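Local coordinates for protein lyase/mutase (Burkholderia cenocepacia, PDB 4LSB) that belongs to the phosphoenolpyruvate phosphomutase family of TIM-barrel lyases and mutases and binds a magnesium ion at the ends of its barrel strands, at residues B[25-38]-B[51-64]. Residues are numbered along the deposited sequence; the frame is centred on the assembly and turned at random.
Sequences LHTRPGAFIIPNPW and FEALATTSAGYAFS. With MG (magnesium ion), chain E.
Pro35 lies over one face of the Phe51 ring, its CG 3.8 Å from the ring centroid, while Pro35 O accepts a hydrogen bond from Ala55 N (2.9 Å, 164°), four residues after Phe51. Strands 32-34 and 54-55 are the first two of the TIM barrel, joined through helix 40-48 in a beta-alpha-beta crossover, and this backbone bond links the two neighbours where Pro35 follows Ile34. Packing is tight around it. Ile34, with CG1 anti to its backbone N (chi1 -174°), runs along the Leu54-Ala55 peptide, and its CD1 reaches Ala53 CB at 3.9 Å. Asn36 ND2 donates to Thr56 O at 3.2 Å from above the carbonyl plane, while its OD1 accepts from Val241 N, so the amide is held from both ends. Trp38 CB rests on Gly60 C at 3.6 Å, in the first turn of helix 58-64, and the indole meets Phe253 of the second subunit. Here water 2 bridges Pro37 O and Thr57 N.

The opposite end is more open to solvent, and charge rather than close packing carries the contact. There Arg28 grips Glu52 end-on, NH1 to OE1 at 3.0 Å and NH2 to OE2 at 2.8 Å, with the guanidinium and carboxylate planes 31° apart. Next to the salt bridge, water 1 accepts from Glu52 N and donates to Ile33 O.

Thr57 OG1 caps the helix by accepting Gly60 N, and the next residue, Ser58, binds magnesium through OG at 2.4 Å, with Glu97 as a further ligand. The Pro35-Ala55 bond and the Thr57 cap are consistent with a fixed start for helix 58-64, where this metal-binding hydroxyl is also hydrogen-bonded to Asp95.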
ATOM      1  N   LEU B  25     -22.088  17.524  -1.983  1.00 21.58           N
ATOM      2  CA  LEU B  25     -21.374  17.457  -0.688  1.00 19.83           C
ATOM      3  C   LEU B  25     -20.923  18.811  -0.290  1.00 17.66           C
ATOM      4  O   LEU B  25     -20.900  19.098   0.905  1.00 16.78           O
ATOM      5  CB  LEU B  25     -20.130  16.537  -0.706  1.00 19.11           C
ATOM      6  CG  LEU B  25     -20.433  15.088  -0.916  1.00 18.66           C
ATOM      7  CD1 LEU B  25     -19.236  14.205  -1.145  1.00 17.82           C
ATOM      8  CD2 LEU B  25     -21.279  14.599   0.267  1.00 19.59           C
ATOM      9  N   HIS B  26     -20.605  19.669  -1.266  1.00 18.40           N
ATOM     10  CA  HIS B  26     -20.049  20.979  -0.952  1.00 17.96           C
ATOM     11  C   HIS B  26     -21.081  22.050  -0.578  1.00 19.03           C
ATOM     12  O   HIS B  26     -20.680  23.142  -0.195  1.00 21.54           O
ATOM     13  CB  HIS B  26     -19.198  21.525  -2.100  1.00 18.44           C
ATOM     14  CG  HIS B  26     -17.976  20.711  -2.378  1.00 16.72           C
ATOM     15  ND1 HIS B  26     -18.030  19.538  -3.081  1.00 16.61           N
ATOM     16  CD2 HIS B  26     -16.677  20.907  -2.059  1.00 16.35           C
ATOM     17  CE1 HIS B  26     -16.822  19.031  -3.178  1.00 16.64           C
ATOM     18  NE2 HIS B  26     -15.981  19.838  -2.558  1.00 16.55           N
ATOM     19  N   THR B  27     -22.346  21.767  -0.798  1.00 20.90           N
ATOM     20  CA  THR B  27     -23.399  22.777  -0.609  1.00 24.83           C
ATOM     21  C   THR B  27     -24.315  22.425   0.549  1.00 25.80           C
ATOM     22  O   THR B  27     -25.084  23.265   0.997  1.00 26.69           O
ATOM     23  CB  THR B  27     -24.219  22.985  -1.879  1.00 25.75           C
ATOM     24  OG1 THR B  27     -24.863  21.766  -2.238  1.00 26.76           O
ATOM     25  CG2 THR B  27     -23.302  23.470  -3.034  1.00 27.75           C
ATOM     26  N   ARG B  28     -24.203  21.228   1.092  1.00 25.90           N
ATOM     27  CA  ARG B  28     -24.999  20.915   2.269  1.00 25.17           C
ATOM     28  C   ARG B  28     -24.322  21.493   3.510  1.00 23.83           C
ATOM     29  O   ARG B  28     -23.102  21.827   3.507  1.00 22.15           O
ATOM     30  CB  ARG B  28     -25.261  19.412   2.358  1.00 28.81           C
ATOM     31  CG  ARG B  28     -24.107  18.609   2.789  1.00 26.44           C
ATOM     32  CD  ARG B  28     -24.429  17.129   2.710  1.00 28.79           C
ATOM     33  NE  ARG B  28     -23.323  16.450   3.364  1.00 27.77           N
ATOM     34  CZ  ARG B  28     -23.028  15.162   3.253  1.00 27.64           C
ATOM     35  NH1 ARG B  28     -23.752  14.357   2.485  1.00 25.61           N
ATOM     36  NH2 ARG B  28     -21.997  14.687   3.938  1.00 28.59           N
ATOM     37  N   PRO B  29     -25.095  21.611   4.609  1.00 22.64           N
ATOM     38  CA  PRO B  29     -24.521  22.193   5.794  1.00 21.96           C
ATOM     39  C   PRO B  29     -23.367  21.409   6.380  1.00 21.73           C
ATOM     40  O   PRO B  29     -23.330  20.164   6.334  1.00 21.52           O
ATOM     41  CB  PRO B  29     -25.707  22.229   6.797  1.00 23.02           C
ATOM     42  CG  PRO B  29     -26.948  22.211   5.942  1.00 22.98           C
ATOM     43  CD  PRO B  29     -26.556  21.405   4.727  1.00 23.03           C
ATOM     44  N   GLY B  30     -22.443  22.140   6.983  1.00 21.51           N
ATOM     45  CA  GLY B  30     -21.387  21.502   7.722  1.00 22.46           C
ATOM     46  C   GLY B  30     -20.153  21.284   6.866  1.00 22.40           C
ATOM     47  O   GLY B  30     -20.092  21.764   5.730  1.00 24.16           O
ATOM     48  N   ALA B  31     -19.130  20.647   7.442  1.00 19.29           N
ATOM     49  CA  ALA B  31     -17.928  20.264   6.665  1.00 17.45           C
ATOM     50  C   ALA B  31     -17.902  18.745   6.509  1.00 17.21           C
ATOM     51  O   ALA B  31     -18.430  18.026   7.334  1.00 16.14           O
ATOM     52  CB  ALA B  31     -16.647  20.717   7.389  1.00 17.08           C
ATOM     53  N   PHE B  32     -17.255  18.264   5.454  1.00 15.87           N
ATOM     54  CA  PHE B  32     -17.084  16.808   5.279  1.00 16.07           C
ATOM     55  C   PHE B  32     -15.633  16.465   5.100  1.00 15.60           C
ATOM     56  O   PHE B  32     -14.858  17.270   4.662  1.00 15.81           O
ATOM     57  CB  PHE B  32     -17.930  16.241   4.115  1.00 16.84           C
ATOM     58  CG  PHE B  32     -17.437  16.595   2.736  1.00 15.56           C
ATOM     59  CD1 PHE B  32     -17.761  17.802   2.150  1.00 16.22           C
ATOM     60  CD2 PHE B  32     -16.706  15.672   1.994  1.00 15.16           C
ATOM     61  CE1 PHE B  32     -17.309  18.117   0.888  1.00 15.85           C
ATOM     62  CE2 PHE B  32     -16.253  15.975   0.727  1.00 16.21           C
ATOM     63  CZ  PHE B  32     -16.535  17.215   0.176  1.00 16.43           C
ATOM     64  N   ILE B  33     -15.284  15.229   5.400  1.00 15.12           N
ATOM     65  CA  ILE B  33     -13.903  14.795   5.276  1.00 15.47           C
ATOM     66  C   ILE B  33     -13.811  14.052   3.936  1.00 15.60           C
ATOM     67  O   ILE B  33     -14.671  13.240   3.612  1.00 15.80           O
ATOM     68  CB  ILE B  33     -13.487  13.861   6.429  1.00 15.62           C
ATOM     69  CG1 ILE B  33     -13.515  14.623   7.752  1.00 16.16           C
ATOM     70  CG2 ILE B  33     -12.120  13.292   6.179  1.00 16.13           C
ATOM     71  CD1 ILE B  33     -13.294  13.776   9.007  1.00 16.35           C
ATOM     72  N   ILE B  34     -12.773  14.367   3.190  1.00 13.80           N
ATOM     73  CA  ILE B  34     -12.424  13.669   1.981  1.00 14.20           C
ATOM     74  C   ILE B  34     -11.074  12.980   2.235  1.00 13.76           C
ATOM     75  O   ILE B  34     -10.001  13.616   2.266  1.00 15.41           O
ATOM     76  CB  ILE B  34     -12.441  14.563   0.734  1.00 13.55           C
ATOM     77  CG1 ILE B  34     -12.206  13.715  -0.520  1.00 13.96           C
ATOM     78  CG2 ILE B  34     -11.413  15.671   0.813  1.00 14.19           C
ATOM     79  CD1 ILE B  34     -12.571  14.429  -1.810  1.00 13.94           C
ATOM     80  N   PRO B  35     -11.128  11.663   2.529  1.00 13.80           N
ATOM     81  CA  PRO B  35      -9.877  10.996   2.884  1.00 13.26           C
ATOM     82  C   PRO B  35      -9.097  10.584   1.667  1.00 13.13           C
ATOM     83  O   PRO B  35      -9.635  10.567   0.536  1.00 12.59           O
ATOM     84  CB  PRO B  35     -10.372   9.790   3.666  1.00 13.66           C
ATOM     85  CG  PRO B  35     -11.618   9.423   2.969  1.00 14.05           C
ATOM     86  CD  PRO B  35     -12.267  10.735   2.615  1.00 14.13           C
ATOM     87  N   ASN B  36      -7.834  10.228   1.890  1.00 13.54           N
ATOM     88  CA  ASN B  36      -6.857  10.030   0.835  1.00 14.60           C
ATOM     89  C   ASN B  36      -6.229   8.595   0.846  1.00 14.56           C
ATOM     90  O   ASN B  36      -5.190   8.386   1.420  1.00 15.17           O
ATOM     91  CB  ASN B  36      -5.699  11.039   0.926  1.00 14.75           C
ATOM     92  CG  ASN B  36      -6.153  12.509   0.918  1.00 14.96           C
ATOM     93  OD1 ASN B  36      -6.640  13.027   1.930  1.00 15.98           O
ATOM     94  ND2 ASN B  36      -5.997  13.181  -0.212  1.00 14.43           N
ATOM     95  N   PRO B  37      -6.871   7.648   0.202  1.00 15.69           N
ATOM     96  CA  PRO B  37      -6.241   6.364  -0.083  1.00 15.81           C
ATOM     97  C   PRO B  37      -5.157   6.489  -1.116  1.00 16.52           C
ATOM     98  O   PRO B  37      -5.093   7.509  -1.805  1.00 16.62           O
ATOM     99  CB  PRO B  37      -7.397   5.566  -0.647  1.00 15.61           C
ATOM    100  CG  PRO B  37      -8.112   6.570  -1.401  1.00 16.14           C
ATOM    101  CD  PRO B  37      -8.052   7.842  -0.644  1.00 15.10           C
ATOM    102  N   TRP B  38      -4.260   5.482  -1.183  1.00 17.13           N
ATOM    103  CA  TRP B  38      -3.139   5.459  -2.118  1.00 16.35           C
ATOM    104  C   TRP B  38      -3.056   4.151  -2.924  1.00 16.86           C
ATOM    105  O   TRP B  38      -2.152   3.987  -3.729  1.00 16.45           O
ATOM    106  CB  TRP B  38      -1.775   5.714  -1.388  1.00 16.93           C
ATOM    107  CG  TRP B  38      -1.462   4.650  -0.397  1.00 16.87           C
ATOM    108  CD1 TRP B  38      -0.709   3.520  -0.608  1.00 17.56           C
ATOM    109  CD2 TRP B  38      -1.966   4.550   0.926  1.00 17.68           C
ATOM    110  NE1 TRP B  38      -0.681   2.757   0.533  1.00 16.85           N
ATOM    111  CE2 TRP B  38      -1.418   3.389   1.495  1.00 17.83           C
ATOM    112  CE3 TRP B  38      -2.723   5.400   1.741  1.00 18.14           C
ATOM    113  CZ2 TRP B  38      -1.689   3.009   2.825  1.00 18.79           C
ATOM    114  CZ3 TRP B  38      -3.016   4.979   3.045  1.00 18.53           C
ATOM    115  CH2 TRP B  38      -2.494   3.831   3.558  1.00 18.49           C
ATOM    116  N   PHE B  51     -17.188   6.783   4.024  1.00 17.97           N
ATOM    117  CA  PHE B  51     -16.811   8.078   3.411  1.00 18.50           C
ATOM    118  C   PHE B  51     -17.570   8.237   2.103  1.00 19.57           C
ATOM    119  O   PHE B  51     -18.035   7.227   1.503  1.00 20.29           O
ATOM    120  CB  PHE B  51     -15.313   8.222   3.271  1.00 18.40           C
ATOM    121  CG  PHE B  51     -14.623   8.405   4.573  1.00 18.17           C
ATOM    122  CD1 PHE B  51     -14.645   9.631   5.210  1.00 17.42           C
ATOM    123  CD2 PHE B  51     -13.975   7.330   5.179  1.00 17.86           C
ATOM    124  CE1 PHE B  51     -13.987   9.803   6.434  1.00 18.62           C
ATOM    125  CE2 PHE B  51     -13.365   7.494   6.428  1.00 18.26           C
ATOM    126  CZ  PHE B  51     -13.370   8.744   7.046  1.00 18.58           C
ATOM    127  N   GLU B  52     -17.800   9.496   1.725  1.00 18.63           N
ATOM    128  CA  GLU B  52     -18.663   9.800   0.570  1.00 18.53           C
ATOM    129  C   GLU B  52     -17.905  10.251  -0.682  1.00 17.26           C
ATOM    130  O   GLU B  52     -18.508  10.421  -1.747  1.00 18.58           O
ATOM    131  CB  GLU B  52     -19.688  10.848   0.960  1.00 18.51           C
ATOM    132  CG  GLU B  52     -20.818  10.260   1.804  1.00 19.08           C
ATOM    133  CD  GLU B  52     -21.727  11.347   2.327  1.00 21.36           C
ATOM    134  OE1 GLU B  52     -22.733  11.627   1.658  1.00 22.86           O
ATOM    135  OE2 GLU B  52     -21.443  11.954   3.356  1.00 20.60           O
ATOM    136  N   ALA B  53     -16.607  10.421  -0.541  1.00 16.87           N
ATOM    137  CA  ALA B  53     -15.741  10.800  -1.647  1.00 16.32           C
ATOM    138  C   ALA B  53     -14.364  10.409  -1.270  1.00 16.91           C
ATOM    139  O   ALA B  53     -14.087  10.211  -0.083  1.00 17.17           O
ATOM    140  CB  ALA B  53     -15.814  12.289  -1.833  1.00 16.32           C
ATOM    141  N   LEU B  54     -13.482  10.338  -2.241  1.00 15.91           N
ATOM    142  CA  LEU B  54     -12.042  10.067  -1.986  1.00 16.04           C
ATOM    143  C   LEU B  54     -11.204  11.090  -2.749  1.00 16.05           C
ATOM    144  O   LEU B  54     -11.635  11.587  -3.786  1.00 16.02           O
ATOM    145  CB  LEU B  54     -11.683   8.628  -2.472  1.00 15.94           C
ATOM    146  CG  LEU B  54     -12.569   7.513  -1.926  1.00 15.85           C
ATOM    147  CD1 LEU B  54     -12.245   6.205  -2.620  1.00 17.11           C
ATOM    148  CD2 LEU B  54     -12.389   7.355  -0.453  1.00 16.20           C
ATOM    149  N   ALA B  55      -9.991  11.372  -2.251  1.00 16.00           N
ATOM    150  CA  ALA B  55      -9.047  12.194  -2.940  1.00 16.49           C
ATOM    151  C   ALA B  55      -7.735  11.443  -3.082  1.00 17.06           C
ATOM    152  O   ALA B  55      -7.219  10.801  -2.137  1.00 17.60           O
ATOM    153  CB  ALA B  55      -8.824  13.500  -2.197  1.00 16.41           C
ATOM    154  N   THR B  56      -7.123  11.558  -4.241  1.00 17.37           N
ATOM    155  CA  THR B  56      -5.820  10.924  -4.419  1.00 17.44           C
ATOM    156  C   THR B  56      -4.792  11.783  -3.704  1.00 17.67           C
ATOM    157  O   THR B  56      -5.091  12.929  -3.280  1.00 18.99           O
ATOM    158  CB  THR B  56      -5.471  10.730  -5.887  1.00 18.74           C
ATOM    159  OG1 THR B  56      -5.338  11.979  -6.504  1.00 17.69           O
ATOM    160  CG2 THR B  56      -6.539   9.912  -6.612  1.00 19.35           C
ATOM    161  N   THR B  57      -3.633  11.196  -3.442  1.00 17.08           N
ATOM    162  CA  THR B  57      -2.543  11.859  -2.732  1.00 17.05           C
ATOM    163  C   THR B  57      -1.274  11.532  -3.511  1.00 17.40           C
ATOM    164  O   THR B  57      -0.845  10.395  -3.572  1.00 16.34           O
ATOM    165  CB  THR B  57      -2.424  11.400  -1.254  1.00 17.69           C
ATOM    166  OG1 THR B  57      -1.159  11.768  -0.715  1.00 17.72           O
ATOM    167  CG2 THR B  57      -2.623   9.899  -1.092  1.00 17.71           C
ATOM    168  N   SER B  58      -0.745  12.530  -4.189  1.00 17.82           N
ATOM    169  CA  SER B  58       0.525  12.374  -4.887  1.00 20.98           C
ATOM    170  C   SER B  58       1.628  11.899  -3.898  1.00 19.38           C
ATOM    171  O   SER B  58       2.518  11.137  -4.274  1.00 21.09           O
ATOM    172  CB  SER B  58       0.930  13.716  -5.557  1.00 20.80           C
ATOM    173  OG  SER B  58       1.103  14.722  -4.543  1.00 25.60           O
ATOM    174  N   ALA B  59       1.559  12.306  -2.639  1.00 20.30           N
ATOM    175  CA  ALA B  59       2.543  11.893  -1.643  1.00 20.40           C
ATOM    176  C   ALA B  59       2.421  10.432  -1.232  1.00 21.99           C
ATOM    177  O   ALA B  59       3.442   9.717  -1.157  1.00 20.27           O
ATOM    178  CB  ALA B  59       2.429  12.727  -0.390  1.00 21.76           C
ATOM    179  N   GLY B  60       1.183  10.008  -0.939  1.00 20.28           N
ATOM    180  CA  GLY B  60       0.909   8.604  -0.566  1.00 20.11           C
ATOM    181  C   GLY B  60       1.267   7.657  -1.681  1.00 19.79           C
ATOM    182  O   GLY B  60       1.881   6.579  -1.485  1.00 18.68           O
ATOM    183  N   TYR B  61       0.933   8.080  -2.900  1.00 19.49           N
ATOM    184  CA  TYR B  61       1.248   7.302  -4.067  1.00 20.62           C
ATOM    185  C   TYR B  61       2.738   7.118  -4.220  1.00 20.55           C
ATOM    186  O   TYR B  61       3.186   6.009  -4.469  1.00 20.04           O
ATOM    187  CB  TYR B  61       0.657   7.939  -5.343  1.00 22.74           C
ATOM    188  CG  TYR B  61       1.030   7.221  -6.639  1.00 24.19           C
ATOM    189  CD1 TYR B  61       0.291   6.157  -7.089  1.00 25.38           C
ATOM    190  CD2 TYR B  61       2.137   7.620  -7.397  1.00 27.44           C
ATOM    191  CE1 TYR B  61       0.616   5.493  -8.263  1.00 26.87           C
ATOM    192  CE2 TYR B  61       2.489   6.949  -8.565  1.00 27.87           C
ATOM    193  CZ  TYR B  61       1.712   5.891  -8.996  1.00 29.67           C
ATOM    194  OH  TYR B  61       2.027   5.224 -10.179  1.00 32.08           O
ATOM    195  N   ALA B  62       3.481   8.213  -4.081  1.00 20.54           N
ATOM    196  CA  ALA B  62       4.918   8.196  -4.175  1.00 20.27           C
ATOM    197  C   ALA B  62       5.513   7.284  -3.134  1.00 20.18           C
ATOM    198  O   ALA B  62       6.338   6.468  -3.497  1.00 19.70           O
ATOM    199  CB  ALA B  62       5.482   9.596  -4.047  1.00 20.02           C
ATOM    200  N   PHE B  63       5.117   7.417  -1.860  1.00 19.64           N
ATOM    201  CA  PHE B  63       5.652   6.560  -0.808  1.00 19.21           C
ATOM    202  C   PHE B  63       5.450   5.076  -1.130  1.00 18.92           C
ATOM    203  O   PHE B  63       6.375   4.269  -0.897  1.00 19.19           O
ATOM    204  CB  PHE B  63       5.059   6.878   0.582  1.00 19.55           C
ATOM    205  CG  PHE B  63       5.180   8.329   0.982  1.00 20.74           C
ATOM    206  CD1 PHE B  63       6.224   9.117   0.496  1.00 21.09           C
ATOM    207  CD2 PHE B  63       4.258   8.897   1.836  1.00 21.11           C
ATOM    208  CE1 PHE B  63       6.306  10.449   0.865  1.00 22.38           C
ATOM    209  CE2 PHE B  63       4.314  10.220   2.178  1.00 22.33           C
ATOM    210  CZ  PHE B  63       5.368  10.997   1.684  1.00 22.53           C
ATOM    211  N   SER B  64       4.316   4.725  -1.721  1.00 19.46           N
ATOM    212  CA  SER B  64       4.079   3.323  -2.103  1.00 20.23           C
ATOM    213  C   SER B  64       5.094   2.849  -3.124  1.00 20.82           C
ATOM    214  O   SER B  64       5.459   1.674  -3.156  1.00 18.94           O
ATOM    215  CB  SER B  64       2.639   3.074  -2.603  1.00 20.86           C
ATOM    216  OG  SER B  64       2.440   3.500  -3.956  1.00 21.19           O
TER
HETATM  217 MG    MG E 501       2.141  16.846  -5.030  1.00 43.97          MG
HETATM  218  O   HOH W   1     -16.887  11.708   3.055  1.00 24.79           O
HETATM  219  O   HOH W   2      -3.686   8.508  -4.033  1.00 15.32           O
HETATM  220  O   HOH W   3      -0.077   2.802  -4.849  1.00 26.34           O
HETATM  221  O   HOH W   4       2.968  18.825  -5.437  1.00 40.08           O
HETATM  222  O   HOH W   5      -0.010  17.949  -4.880  1.00 32.09           O
HETATM  223  O   HOH W   6       2.248  16.936  -3.005  1.00 41.61           O